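Local coordinates for sterol carrier protein 2 (Thermus thermophilus, PDB 2CX7) that probably binds sterols or other lipids in a hydrophobic cavity and carries them between membranes, at residues Lys47-Val52 and Lys64-Ala70; Ser32-Arg38 and Ala72-Ala78; Tyr22-Thr28 and Leu55-Ala59. One frame throughout, in Å; residues are numbered along the deposited sequence.

Interaction 1: residues Lys47-Val52 and Lys64-Ala70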
ATOM      1  N   LYS A  47       9.582  15.577   2.920  1.00 14.07           N
ATOM      2  CA  LYS A  47       8.366  15.960   2.196  1.00 14.48           C
ATOM      3  C   LYS A  47       7.345  14.841   2.157  1.00 14.19           C
ATOM      4  O   LYS A  47       6.299  14.968   1.520  1.00 17.04           O
ATOM      5  CB  LYS A  47       8.704  16.333   0.756  1.00 16.28           C
ATOM      6  CG  LYS A  47       9.711  17.453   0.631  1.00 18.61           C
ATOM      7  CD  LYS A  47       9.897  17.814  -0.820  1.00 28.55           C
ATOM      8  CE  LYS A  47      10.978  18.860  -0.994  1.00 29.79           C
ATOM      9  NZ  LYS A  47      11.104  19.220  -2.434  1.00 26.28           N
ATOM     10  N   GLY A  48       7.652  13.741   2.825  1.00 14.44           N
ATOM     11  CA  GLY A  48       6.757  12.599   2.797  1.00 15.66           C
ATOM     12  C   GLY A  48       7.176  11.773   1.596  1.00 15.81           C
ATOM     13  O   GLY A  48       8.015  12.207   0.794  1.00 18.55           O
ATOM     14  N   VAL A  49       6.619  10.577   1.464  1.00 15.53           N
ATOM     15  CA  VAL A  49       6.960   9.706   0.342  1.00 18.55           C
ATOM     16  C   VAL A  49       5.812   8.735   0.178  1.00 20.80           C
ATOM     17  O   VAL A  49       5.016   8.553   1.094  1.00 19.07           O
ATOM     18  CB  VAL A  49       8.273   8.910   0.600  1.00 14.82           C
ATOM     19  CG1 VAL A  49       8.121   8.025   1.821  1.00 20.93           C
ATOM     20  CG2 VAL A  49       8.638   8.077  -0.623  1.00 24.73           C
ATOM     21  N   ALA A  50       5.724   8.115  -0.989  1.00 20.92           N
ATOM     22  CA  ALA A  50       4.645   7.178  -1.232  1.00 24.57           C
ATOM     23  C   ALA A  50       5.036   6.139  -2.260  1.00 23.49           C
ATOM     24  O   ALA A  50       5.984   6.325  -3.024  1.00 26.73           O
ATOM     25  CB  ALA A  50       3.417   7.933  -1.718  1.00 17.33           C
ATOM     26  N   VAL A  51       4.312   5.028  -2.251  1.00 22.15           N
ATOM     27  CA  VAL A  51       4.509   3.982  -3.237  1.00 21.96           C
ATOM     28  C   VAL A  51       3.140   3.941  -3.896  1.00 21.89           C
ATOM     29  O   VAL A  51       2.128   3.741  -3.224  1.00 19.54           O
ATOM     30  CB  VAL A  51       4.829   2.624  -2.614  1.00 21.67           C
ATOM     31  CG1 VAL A  51       4.755   1.539  -3.681  1.00 19.88           C
ATOM     32  CG2 VAL A  51       6.240   2.642  -2.014  1.00 28.79           C
ATOM     33  N   VAL A  52       3.113   4.154  -5.206  1.00 20.80           N
ATOM     34  CA  VAL A  52       1.864   4.173  -5.945  1.00 19.91           C
ATOM     35  C   VAL A  52       1.808   2.933  -6.822  1.00 17.77           C
ATOM     36  O   VAL A  52       2.704   2.694  -7.639  1.00 17.95           O
ATOM     37  CB  VAL A  52       1.763   5.465  -6.792  1.00 22.37           C
ATOM     38  CG1 VAL A  52       0.410   5.543  -7.484  1.00 21.96           C
ATOM     39  CG2 VAL A  52       1.969   6.682  -5.883  1.00 20.31           C
ATOM     40  N   LYS A  64       5.749   2.659  -8.325  1.00 23.90           N
ATOM     41  CA  LYS A  64       6.734   3.728  -8.314  1.00 27.69           C
ATOM     42  C   LYS A  64       6.749   4.392  -6.955  1.00 29.98           C
ATOM     43  O   LYS A  64       5.709   4.519  -6.303  1.00 26.32           O
ATOM     44  CB  LYS A  64       6.408   4.774  -9.382  1.00 28.56           C
ATOM     45  CG  LYS A  64       5.088   5.490  -9.168  1.00 30.39           C
ATOM     46  CD  LYS A  64       4.863   6.553 -10.221  1.00 36.11           C
ATOM     47  CE  LYS A  64       3.528   7.237 -10.024  1.00 39.71           C
ATOM     48  NZ  LYS A  64       3.279   8.261 -11.069  1.00 43.12           N
ATOM     49  N   ALA A  65       7.941   4.785  -6.523  1.00 26.80           N
ATOM     50  CA  ALA A  65       8.094   5.480  -5.258  1.00 26.13           C
ATOM     51  C   ALA A  65       8.133   6.945  -5.652  1.00 29.36           C
ATOM     52  O   ALA A  65       8.830   7.333  -6.601  1.00 25.77           O
ATOM     53  CB  ALA A  65       9.391   5.074  -4.572  1.00 27.11           C
ATOM     54  N   VAL A  66       7.366   7.757  -4.944  1.00 25.93           N
ATOM     55  CA  VAL A  66       7.316   9.169  -5.239  1.00 28.23           C
ATOM     56  C   VAL A  66       7.573   9.987  -3.989  1.00 31.27           C
ATOM     57  O   VAL A  66       7.048   9.693  -2.913  1.00 23.14           O
ATOM     58  CB  VAL A  66       5.946   9.567  -5.827  1.00 29.45           C
ATOM     59  CG1 VAL A  66       5.899  11.066  -6.087  1.00 32.64           C
ATOM     60  CG2 VAL A  66       5.699   8.802  -7.114  1.00 35.35           C
ATOM     61  N   GLU A  67       8.411  11.002  -4.141  1.00 29.04           N
ATOM     62  CA  GLU A  67       8.729  11.899  -3.050  1.00 34.54           C
ATOM     63  C   GLU A  67       7.586  12.904  -2.999  1.00 30.59           C
ATOM     64  O   GLU A  67       7.126  13.376  -4.038  1.00 32.16           O
ATOM     65  CB  GLU A  67      10.052  12.608  -3.335  1.00 36.81           C
ATOM     66  CG  GLU A  67      10.438  13.658  -2.317  1.00 41.04           C
ATOM     67  CD  GLU A  67      11.741  14.342  -2.680  1.00 47.10           C
ATOM     68  OE1 GLU A  67      11.840  14.875  -3.808  1.00 50.06           O
ATOM     69  OE2 GLU A  67      12.665  14.345  -1.840  1.00 51.40           O
ATOM     70  N   GLY A  68       7.111  13.209  -1.797  1.00 29.89           N
ATOM     71  CA  GLY A  68       6.023  14.158  -1.650  1.00 28.08           C
ATOM     72  C   GLY A  68       4.654  13.540  -1.869  1.00 33.23           C
ATOM     73  O   GLY A  68       4.467  12.335  -1.687  1.00 31.33           O
ATOM     74  N   GLU A  69       3.700  14.374  -2.271  1.00 35.01           N
ATOM     75  CA  GLU A  69       2.327  13.944  -2.521  1.00 35.16           C
ATOM     76  C   GLU A  69       2.206  13.069  -3.757  1.00 34.64           C
ATOM     77  O   GLU A  69       2.854  13.323  -4.772  1.00 34.50           O
ATOM     78  CB  GLU A  69       1.417  15.161  -2.691  1.00 38.41           C
ATOM     79  CG  GLU A  69       1.183  15.959  -1.426  1.00 39.45           C
ATOM     80  CD  GLU A  69       0.561  15.127  -0.320  1.00 44.47           C
ATOM     81  OE1 GLU A  69      -0.143  14.140  -0.633  1.00 41.36           O
ATOM     82  OE2 GLU A  69       0.766  15.472   0.863  1.00 46.94           O
ATOM     83  N   ALA A  70       1.361  12.045  -3.672  1.00 34.05           N
ATOM     84  CA  ALA A  70       1.151  11.133  -4.793  1.00 36.15           C
ATOM     85  C   ALA A  70      -0.327  11.064  -5.176  1.00 33.62           C
ATOM     86  O   ALA A  70      -1.209  11.162  -4.319  1.00 35.44           O
ATOM     87  CB  ALA A  70       1.664   9.743  -4.437  1.00 35.17           C
TER
HETATM   88  O   HOH W   1       3.465  14.307   1.916  1.00 40.94           O
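Residues Lys64-Ala70 run antiparallel to Lys47-Val52 as the returning arm of a beta hairpin; the axes of strands 49-52 and 64-67 approach to 4.6 Å at 154°. At Lys64 the carbonyl O accepts Val52 N at 2.8 Å, whereas the return bond from Lys64 N to Val52 O, 3.1 Å, is bent and weak; the Lys64 CG packs 4.1 Å from Val52 CB. Ala65 faces Val51 in a non-hydrogen-bonded pair, with Ala65 CA donating a CA-H...O contact to Ala50 O at 3.2 Å. Val66 closes the hydrogen-bonded pair with Ala50: Val66 N to Ala50 O and Ala50 N to Val66 O are both 2.8 Å. Glu67 opposes Val49, and its CD lies 4.3 Å from Lys47 CD, so the two long side chains run alongside one another at the solvent edge. Gly68 N bonds Gly48 O at 2.9 Å, and Gly68 CA meets Lys47 O at 3.3 Å; both glycines have positive phi, at which a CB would jam against the preceding carbonyl. Here the chain turns away. Glu69 is linked to Lys47 by water 1, which donates to Lys47 O (2.9 Å) and Glu69 OE2 (3.1 Å). Ala70 returns to the face of the sheet that bears Ala50 and Val52, its CB 3.7 Å from Ala50 CB and 3.4 Å from Val52 CG2. Across strand 49-56 from this hairpin partner lies strand 32-37, bonded through Val49 and Val51, while Trp8 and Ala9 of helix 6-17 pack on Val51, and Ala65 N bonds Glu6 of that helix.

Interaction 2: residues Ser32-Arg38 and Ala72-Ala78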
ATOM      1  N   SER A  32      -5.813   2.728  -8.949  1.00 17.99           N
ATOM      2  CA  SER A  32      -4.462   2.883  -8.415  1.00 17.04           C
ATOM      3  C   SER A  32      -4.559   3.054  -6.903  1.00 15.38           C
ATOM      4  O   SER A  32      -5.579   3.510  -6.385  1.00 16.74           O
ATOM      5  CB  SER A  32      -3.767   4.091  -9.054  1.00 17.55           C
ATOM      6  OG  SER A  32      -4.554   5.266  -8.953  1.00 18.36           O
ATOM      7  N   LEU A  33      -3.505   2.670  -6.195  1.00 14.78           N
ATOM      8  CA  LEU A  33      -3.488   2.778  -4.741  1.00 12.91           C
ATOM      9  C   LEU A  33      -2.162   3.352  -4.296  1.00 15.49           C
ATOM     10  O   LEU A  33      -1.102   2.853  -4.685  1.00 16.11           O
ATOM     11  CB  LEU A  33      -3.673   1.391  -4.100  1.00 13.35           C
ATOM     12  CG  LEU A  33      -3.442   1.247  -2.587  1.00 16.33           C
ATOM     13  CD1 LEU A  33      -4.531   1.987  -1.820  1.00 17.47           C
ATOM     14  CD2 LEU A  33      -3.465  -0.246  -2.205  1.00 15.35           C
ATOM     15  N   ALA A  34      -2.223   4.396  -3.476  1.00 14.58           N
ATOM     16  CA  ALA A  34      -1.018   5.013  -2.959  1.00 12.62           C
ATOM     17  C   ALA A  34      -0.900   4.742  -1.473  1.00 16.79           C
ATOM     18  O   ALA A  34      -1.856   4.942  -0.713  1.00 18.02           O
ATOM     19  CB  ALA A  34      -1.036   6.521  -3.209  1.00 15.16           C
ATOM     20  N   LEU A  35       0.274   4.261  -1.074  1.00 14.00           N
ATOM     21  CA  LEU A  35       0.585   4.005   0.322  1.00 12.95           C
ATOM     22  C   LEU A  35       1.505   5.179   0.660  1.00 14.05           C
ATOM     23  O   LEU A  35       2.677   5.212   0.257  1.00 17.67           O
ATOM     24  CB  LEU A  35       1.306   2.669   0.466  1.00 15.88           C
ATOM     25  CG  LEU A  35       0.578   1.478  -0.165  1.00 17.82           C
ATOM     26  CD1 LEU A  35       1.355   0.207   0.137  1.00 19.99           C
ATOM     27  CD2 LEU A  35      -0.863   1.395   0.367  1.00 14.80           C
ATOM     28  N   ALA A  36       0.960   6.146   1.385  1.00 11.77           N
ATOM     29  CA  ALA A  36       1.685   7.367   1.706  1.00 11.57           C
ATOM     30  C   ALA A  36       2.203   7.500   3.136  1.00 12.50           C
ATOM     31  O   ALA A  36       1.500   7.186   4.100  1.00 13.14           O
ATOM     32  CB  ALA A  36       0.806   8.566   1.369  1.00 16.52           C
ATOM     33  N   VAL A  37       3.444   7.977   3.235  1.00 14.09           N
ATOM     34  CA  VAL A  37       4.126   8.224   4.502  1.00 12.68           C
ATOM     35  C   VAL A  37       4.117   9.733   4.715  1.00 12.57           C
ATOM     36  O   VAL A  37       4.542  10.483   3.834  1.00 13.76           O
ATOM     37  CB  VAL A  37       5.610   7.745   4.457  1.00 16.52           C
ATOM     38  CG1 VAL A  37       6.314   8.090   5.775  1.00 12.64           C
ATOM     39  CG2 VAL A  37       5.674   6.247   4.209  1.00 17.16           C
ATOM     40  N   ARG A  38       3.622  10.175   5.872  1.00 10.65           N
ATOM     41  CA  ARG A  38       3.566  11.597   6.201  1.00 12.56           C
ATOM     42  C   ARG A  38       4.984  12.142   6.347  1.00 14.20           C
ATOM     43  O   ARG A  38       5.915  11.376   6.612  1.00 11.74           O
ATOM     44  CB  ARG A  38       2.818  11.798   7.519  1.00 11.36           C
ATOM     45  CG  ARG A  38       1.375  11.305   7.499  1.00 15.38           C
ATOM     46  CD  ARG A  38       0.652  11.656   8.798  1.00 20.12           C
ATOM     47  NE  ARG A  38      -0.764  11.314   8.711  1.00 18.24           N
ATOM     48  CZ  ARG A  38      -1.364  10.382   9.443  1.00 17.68           C
ATOM     49  NH1 ARG A  38      -0.674   9.681  10.342  1.00 14.11           N
ATOM     50  NH2 ARG A  38      -2.651  10.140   9.257  1.00 15.99           N
ATOM     51  N   ALA A  72      -3.613   9.051  -6.819  1.00 27.83           N
ATOM     52  CA  ALA A  72      -4.157   7.711  -7.004  1.00 26.13           C
ATOM     53  C   ALA A  72      -5.658   7.704  -6.746  1.00 26.12           C
ATOM     54  O   ALA A  72      -6.204   8.658  -6.190  1.00 25.69           O
ATOM     55  CB  ALA A  72      -3.462   6.731  -6.060  1.00 19.90           C
ATOM     56  N   ASP A  73      -6.322   6.628  -7.157  1.00 25.72           N
ATOM     57  CA  ASP A  73      -7.753   6.489  -6.937  1.00 22.54           C
ATOM     58  C   ASP A  73      -8.020   6.312  -5.444  1.00 20.59           C
ATOM     59  O   ASP A  73      -9.028   6.771  -4.919  1.00 23.32           O
ATOM     60  CB  ASP A  73      -8.296   5.292  -7.714  1.00 24.83           C
ATOM     61  CG  ASP A  73      -8.260   5.513  -9.206  1.00 23.35           C
ATOM     62  OD1 ASP A  73      -8.787   6.553  -9.663  1.00 27.09           O
ATOM     63  OD2 ASP A  73      -7.709   4.654  -9.920  1.00 24.42           O
ATOM     64  N   PHE A  74      -7.109   5.621  -4.767  1.00 19.05           N
ATOM     65  CA  PHE A  74      -7.225   5.422  -3.334  1.00 14.74           C
ATOM     66  C   PHE A  74      -5.904   5.828  -2.708  1.00 11.59           C
ATOM     67  O   PHE A  74      -4.840   5.491  -3.220  1.00 15.58           O
ATOM     68  CB  PHE A  74      -7.528   3.961  -2.998  1.00 12.86           C
ATOM     69  CG  PHE A  74      -8.879   3.500  -3.468  1.00 17.09           C
ATOM     70  CD1 PHE A  74      -9.064   3.064  -4.775  1.00 19.41           C
ATOM     71  CD2 PHE A  74      -9.970   3.516  -2.600  1.00 20.64           C
ATOM     72  CE1 PHE A  74     -10.322   2.647  -5.217  1.00 21.70           C
ATOM     73  CE2 PHE A  74     -11.230   3.105  -3.026  1.00 20.01           C
ATOM     74  CZ  PHE A  74     -11.406   2.668  -4.338  1.00 23.31           C
ATOM     75  N   VAL A  75      -5.980   6.566  -1.609  1.00 12.14           N
ATOM     76  CA  VAL A  75      -4.786   7.005  -0.911  1.00 15.47           C
ATOM     77  C   VAL A  75      -4.922   6.683   0.568  1.00 14.74           C
ATOM     78  O   VAL A  75      -5.888   7.093   1.218  1.00 13.94           O
ATOM     79  CB  VAL A  75      -4.555   8.519  -1.080  1.00 18.03           C
ATOM     80  CG1 VAL A  75      -3.340   8.956  -0.277  1.00 17.84           C
ATOM     81  CG2 VAL A  75      -4.352   8.838  -2.550  1.00 16.74           C
ATOM     82  N   ILE A  76      -3.971   5.903   1.075  1.00 14.63           N
ATOM     83  CA  ILE A  76      -3.943   5.532   2.488  1.00 12.49           C
ATOM     84  C   ILE A  76      -2.658   6.123   3.049  1.00 12.54           C
ATOM     85  O   ILE A  76      -1.552   5.754   2.645  1.00 16.08           O
ATOM     86  CB  ILE A  76      -3.914   4.017   2.700  1.00 14.13           C
ATOM     87  CG1 ILE A  76      -5.138   3.369   2.047  1.00 15.25           C
ATOM     88  CG2 ILE A  76      -3.899   3.720   4.206  1.00 18.35           C
ATOM     89  CD1 ILE A  76      -5.177   1.851   2.181  1.00 17.44           C
ATOM     90  N   GLU A  77      -2.818   7.034   3.996  1.00 12.08           N
ATOM     91  CA  GLU A  77      -1.699   7.747   4.600  1.00 13.37           C
ATOM     92  C   GLU A  77      -1.464   7.352   6.055  1.00 13.07           C
ATOM     93  O   GLU A  77      -2.411   7.012   6.776  1.00 13.77           O
ATOM     94  CB  GLU A  77      -1.988   9.248   4.495  1.00 21.29           C
ATOM     95  CG  GLU A  77      -1.087  10.157   5.290  1.00 25.51           C
ATOM     96  CD  GLU A  77      -1.640  11.578   5.328  1.00 32.61           C
ATOM     97  OE1 GLU A  77      -1.665  12.229   4.262  1.00 28.74           O
ATOM     98  OE2 GLU A  77      -2.065  12.029   6.418  1.00 32.77           O
ATOM     99  N   ALA A  78      -0.211   7.436   6.493  1.00 10.09           N
ATOM    100  CA  ALA A  78       0.128   7.077   7.864  1.00 10.20           C
ATOM    101  C   ALA A  78       1.532   7.535   8.219  1.00 13.17           C
ATOM    102  O   ALA A  78       2.322   7.905   7.337  1.00 13.93           O
ATOM    103  CB  ALA A  78       0.018   5.559   8.043  1.00 10.02           C
TER
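Strands 32-37 and 74-78 run parallel, their axes approaching to 4.7 Å at 13°. Phe74 N donates to Ser32 O (3.1 Å), Ala34 N to Phe74 O (2.8 Å), Ile76 N to Ala34 O (2.9 Å), Ala36 N to Ile76 O (2.8 Å), Ala78 N to Ala36 O (3.0 Å) and Arg38 N to Ala78 O (3.0 Å). Ala36 O also accepts Trp83 NE1, and Ala72 O accepts Lys106 NZ. At the start, Asp73 OD2 accepts Ser32 N at 2.9 Å, and Ser32 OG accepts Asp73 N at 2.9 Å. At the far end Arg38 NE forms a salt bridge with Glu77 OE2 (2.7 Å, that oxygen being less surely placed), while its NH1 and NH2 reach Asp79 and Glu103. Leu33 CD1 packs on Phe74 CB (3.8 Å) and Ile76 CD1 (4.1 Å). This is the parallel pair of the mixed sheet (order 3-2-1-4-5), made after hairpin 49-67; it lies between strands 49-56 and 103-106, with Trp83 of helix 80-86 against Leu35, Val37 and Ala78.

Interaction 3: residues Tyr22-Thr28 and Leu55-Ala59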
ATOM      1  N   TYR A  22      -2.988 -13.104  -4.017  1.00 17.71           N
ATOM      2  CA  TYR A  22      -3.392 -11.735  -4.299  1.00 17.16           C
ATOM      3  C   TYR A  22      -4.153 -11.693  -5.627  1.00 17.30           C
ATOM      4  O   TYR A  22      -5.166 -10.999  -5.762  1.00 15.46           O
ATOM      5  CB  TYR A  22      -2.181 -10.803  -4.399  1.00 13.60           C
ATOM      6  CG  TYR A  22      -2.601  -9.428  -4.848  1.00 14.81           C
ATOM      7  CD1 TYR A  22      -3.364  -8.610  -4.017  1.00 20.43           C
ATOM      8  CD2 TYR A  22      -2.337  -8.987  -6.143  1.00 12.77           C
ATOM      9  CE1 TYR A  22      -3.865  -7.389  -4.469  1.00 16.54           C
ATOM     10  CE2 TYR A  22      -2.824  -7.780  -6.602  1.00 16.41           C
ATOM     11  CZ  TYR A  22      -3.591  -6.983  -5.762  1.00 13.56           C
ATOM     12  OH  TYR A  22      -4.091  -5.789  -6.233  1.00 12.66           O
ATOM     13  N   ARG A  23      -3.655 -12.444  -6.602  1.00 17.68           N
ATOM     14  CA  ARG A  23      -4.258 -12.492  -7.929  1.00 17.54           C
ATOM     15  C   ARG A  23      -5.729 -12.893  -7.844  1.00 17.52           C
ATOM     16  O   ARG A  23      -6.573 -12.306  -8.514  1.00 21.04           O
ATOM     17  CB  ARG A  23      -3.492 -13.486  -8.808  1.00 15.80           C
ATOM     18  CG  ARG A  23      -3.621 -13.242 -10.310  1.00 18.04           C
ATOM     19  CD  ARG A  23      -2.863 -14.312 -11.061  1.00 20.14           C
ATOM     20  NE  ARG A  23      -1.451 -14.310 -10.692  1.00 21.46           N
ATOM     21  CZ  ARG A  23      -0.689 -15.396 -10.664  1.00 19.33           C
ATOM     22  NH1 ARG A  23      -1.210 -16.571 -10.975  1.00 19.33           N
ATOM     23  NH2 ARG A  23       0.592 -15.303 -10.329  1.00 20.90           N
ATOM     24  N   LYS A  24      -6.029 -13.890  -7.017  1.00 18.54           N
ATOM     25  CA  LYS A  24      -7.405 -14.354  -6.845  1.00 22.01           C
ATOM     26  C   LYS A  24      -8.242 -13.316  -6.101  1.00 18.55           C
ATOM     27  O   LYS A  24      -9.332 -12.955  -6.548  1.00 22.13           O
ATOM     28  CB  LYS A  24      -7.437 -15.679  -6.073  1.00 24.93           C
ATOM     29  CG  LYS A  24      -6.896 -16.872  -6.836  1.00 33.56           C
ATOM     30  CD  LYS A  24      -7.146 -18.174  -6.073  1.00 41.25           C
ATOM     31  CE  LYS A  24      -6.577 -19.374  -6.817  1.00 39.29           C
ATOM     32  NZ  LYS A  24      -5.094 -19.293  -6.957  1.00 46.05           N
ATOM     33  N   ALA A  25      -7.720 -12.826  -4.977  1.00 17.04           N
ATOM     34  CA  ALA A  25      -8.419 -11.840  -4.152  1.00 18.27           C
ATOM     35  C   ALA A  25      -8.783 -10.536  -4.854  1.00 18.29           C
ATOM     36  O   ALA A  25      -9.829  -9.940  -4.574  1.00 19.46           O
ATOM     37  CB  ALA A  25      -7.590 -11.528  -2.910  1.00 21.70           C
ATOM     38  N   ALA A  26      -7.921 -10.088  -5.760  1.00 15.83           N
ATOM     39  CA  ALA A  26      -8.145  -8.840  -6.471  1.00 15.12           C
ATOM     40  C   ALA A  26      -8.571  -9.030  -7.928  1.00 15.69           C
ATOM     41  O   ALA A  26      -8.407  -8.126  -8.741  1.00 13.87           O
ATOM     42  CB  ALA A  26      -6.868  -7.990  -6.408  1.00 18.00           C
ATOM     43  N   SER A  27      -9.134 -10.192  -8.248  1.00 17.29           N
ATOM     44  CA  SER A  27      -9.537 -10.482  -9.625  1.00 21.40           C
ATOM     45  C   SER A  27     -10.367  -9.398 -10.324  1.00 18.26           C
ATOM     46  O   SER A  27     -10.194  -9.166 -11.519  1.00 19.53           O
ATOM     47  CB  SER A  27     -10.268 -11.828  -9.697  1.00 22.36           C
ATOM     48  OG  SER A  27     -11.460 -11.825  -8.932  1.00 26.49           O
ATOM     49  N   THR A  28     -11.254  -8.724  -9.598  1.00 16.20           N
ATOM     50  CA  THR A  28     -12.067  -7.689 -10.225  1.00 16.11           C
ATOM     51  C   THR A  28     -11.727  -6.282  -9.746  1.00 19.40           C
ATOM     52  O   THR A  28     -12.500  -5.342  -9.925  1.00 22.12           O
ATOM     53  CB  THR A  28     -13.567  -7.970 -10.007  1.00 19.81           C
ATOM     54  OG1 THR A  28     -13.808  -8.197  -8.615  1.00 25.20           O
ATOM     55  CG2 THR A  28     -13.997  -9.208 -10.798  1.00 27.75           C
ATOM     56  N   LEU A  55      -2.778  -1.012  -9.936  1.00 15.70           N
ATOM     57  CA  LEU A  55      -3.348  -2.347  -9.798  1.00 13.48           C
ATOM     58  C   LEU A  55      -4.517  -2.588 -10.747  1.00 19.51           C
ATOM     59  O   LEU A  55      -5.328  -1.696 -10.964  1.00 18.79           O
ATOM     60  CB  LEU A  55      -3.799  -2.545  -8.348  1.00 12.11           C
ATOM     61  CG  LEU A  55      -2.719  -2.309  -7.281  1.00 10.99           C
ATOM     62  CD1 LEU A  55      -3.333  -2.303  -5.903  1.00 13.13           C
ATOM     63  CD2 LEU A  55      -1.643  -3.383  -7.391  1.00 13.27           C
ATOM     64  N   TRP A  56      -4.615  -3.804 -11.279  1.00 19.70           N
ATOM     65  CA  TRP A  56      -5.692  -4.123 -12.209  1.00 20.79           C
ATOM     66  C   TRP A  56      -5.986  -5.615 -12.359  1.00 15.67           C
ATOM     67  O   TRP A  56      -5.147  -6.392 -12.830  1.00 15.51           O
ATOM     68  CB  TRP A  56      -5.378  -3.524 -13.583  1.00 21.06           C
ATOM     69  CG  TRP A  56      -6.520  -3.616 -14.567  1.00 27.86           C
ATOM     70  CD1 TRP A  56      -6.825  -4.668 -15.378  1.00 28.48           C
ATOM     71  CD2 TRP A  56      -7.500  -2.606 -14.831  1.00 28.14           C
ATOM     72  NE1 TRP A  56      -7.933  -4.376 -16.137  1.00 31.37           N
ATOM     73  CE2 TRP A  56      -8.368  -3.115 -15.821  1.00 28.04           C
ATOM     74  CE3 TRP A  56      -7.726  -1.316 -14.328  1.00 30.14           C
ATOM     75  CZ2 TRP A  56      -9.450  -2.378 -16.323  1.00 35.57           C
ATOM     76  CZ3 TRP A  56      -8.799  -0.584 -14.825  1.00 36.16           C
ATOM     77  CH2 TRP A  56      -9.650  -1.119 -15.814  1.00 36.56           C
ATOM     78  N   HIS A  57      -7.186  -6.006 -11.939  1.00 16.55           N
ATOM     79  CA  HIS A  57      -7.650  -7.385 -12.043  1.00 16.41           C
ATOM     80  C   HIS A  57      -6.696  -8.461 -11.542  1.00 19.37           C
ATOM     81  O   HIS A  57      -6.528  -9.492 -12.194  1.00 21.25           O
ATOM     82  CB  HIS A  57      -8.030  -7.701 -13.495  1.00 22.59           C
ATOM     83  CG  HIS A  57      -9.131  -6.842 -14.036  1.00 25.81           C
ATOM     84  ND1 HIS A  57      -9.714  -7.069 -15.265  1.00 30.08           N
ATOM     85  CD2 HIS A  57      -9.735  -5.737 -13.533  1.00 28.40           C
ATOM     86  CE1 HIS A  57     -10.628  -6.143 -15.497  1.00 26.15           C
ATOM     87  NE2 HIS A  57     -10.659  -5.322 -14.462  1.00 26.51           N
ATOM     88  N   GLY A  58      -6.076  -8.229 -10.389  1.00 17.04           N
ATOM     89  CA  GLY A  58      -5.182  -9.228  -9.832  1.00 17.92           C
ATOM     90  C   GLY A  58      -3.715  -9.030 -10.148  1.00 17.14           C
ATOM     91  O   GLY A  58      -2.859  -9.695  -9.561  1.00 17.42           O
ATOM     92  N   ALA A  59      -3.421  -8.122 -11.070  1.00 14.54           N
ATOM     93  CA  ALA A  59      -2.045  -7.851 -11.452  1.00 15.47           C
ATOM     94  C   ALA A  59      -1.580  -6.470 -11.017  1.00 18.15           C
ATOM     95  O   ALA A  59      -2.383  -5.596 -10.669  1.00 15.36           O
ATOM     96  CB  ALA A  59      -1.898  -7.969 -12.974  1.00 14.41           C
TER
HETATM   97  O   HOH W   2      -4.921  -6.004  -9.018  1.00 16.99           O
HETATM   98  O   HOH W   3      -0.787 -11.521  -9.525  1.00 19.44           O
HETATM   99  O   HOH W   4      -7.161 -12.584 -11.413  1.00 43.88           O
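Gly58, Tyr22 and His57 contribute most of the buried surface where the end of helix 20-25 meets a hairpin turn. Gly58 lies against the helix end, its O 3.5 Å from Arg23 CA (a CA-H...O contact) and from ring atom Tyr22 CE2. A CB here would clash, 2.7 Å from Arg23 O, and the positive phi disfavours one too. Gly58 N is only 2.9 Å from Ala26 O, but at an angle too poor for a hydrogen bond; it donates instead to water 2 (2.9 Å). That water also bonds Tyr22 OH (2.9 Å) and donates to Ala59 O (3.1 Å), tying the phenol to the turn. Tyr22 OH lies 3.6 Å from Leu55 CD1, and Leu16 of helix 6-17 touches both side chains. His57 CA meets Ser27 O at 3.1 Å in a CA-H...O contact, while its imidazole NE2 is held by Glu30. Water 3 joins Arg23 NE (3.1 Å) to Gly58 O (2.8 Å), while Arg23 NH2 bonds Asn17 O. Trp56-Ala59 is a type I' beta turn, closed by Ala59 N to Trp56 O (3.0 Å) and Trp56 N to Ala59 O (2.9 Å): the two-residue His57-Gly58 connection characteristic of a tight beta hairpin, here joining strands 49-56 and 59-67.

All three interactions meet on one mixed sheet, whose strand 49-56 serves interactions 1 and 3 while also bordering strand 32-37 of interaction 2. Interactions 1 and 2 have centres about 9 Å apart and share direct bonding, Val49 O to Val37 N at 2.7 Å and Val51 O to Leu35 N at 2.9 Å, both probable hydrogen bonds; interaction 1 is nested within the chain loop that interaction 2 closes. Interaction 3 lies at the hairpin's turn, its centre about 23 Å from that of interaction 1 and about 18 Å from that of interaction 2, which it touches through Leu55 CD1 and Leu33 CB at 4.1 Å. SCP-2 relatives built on such a sheet bind lipids.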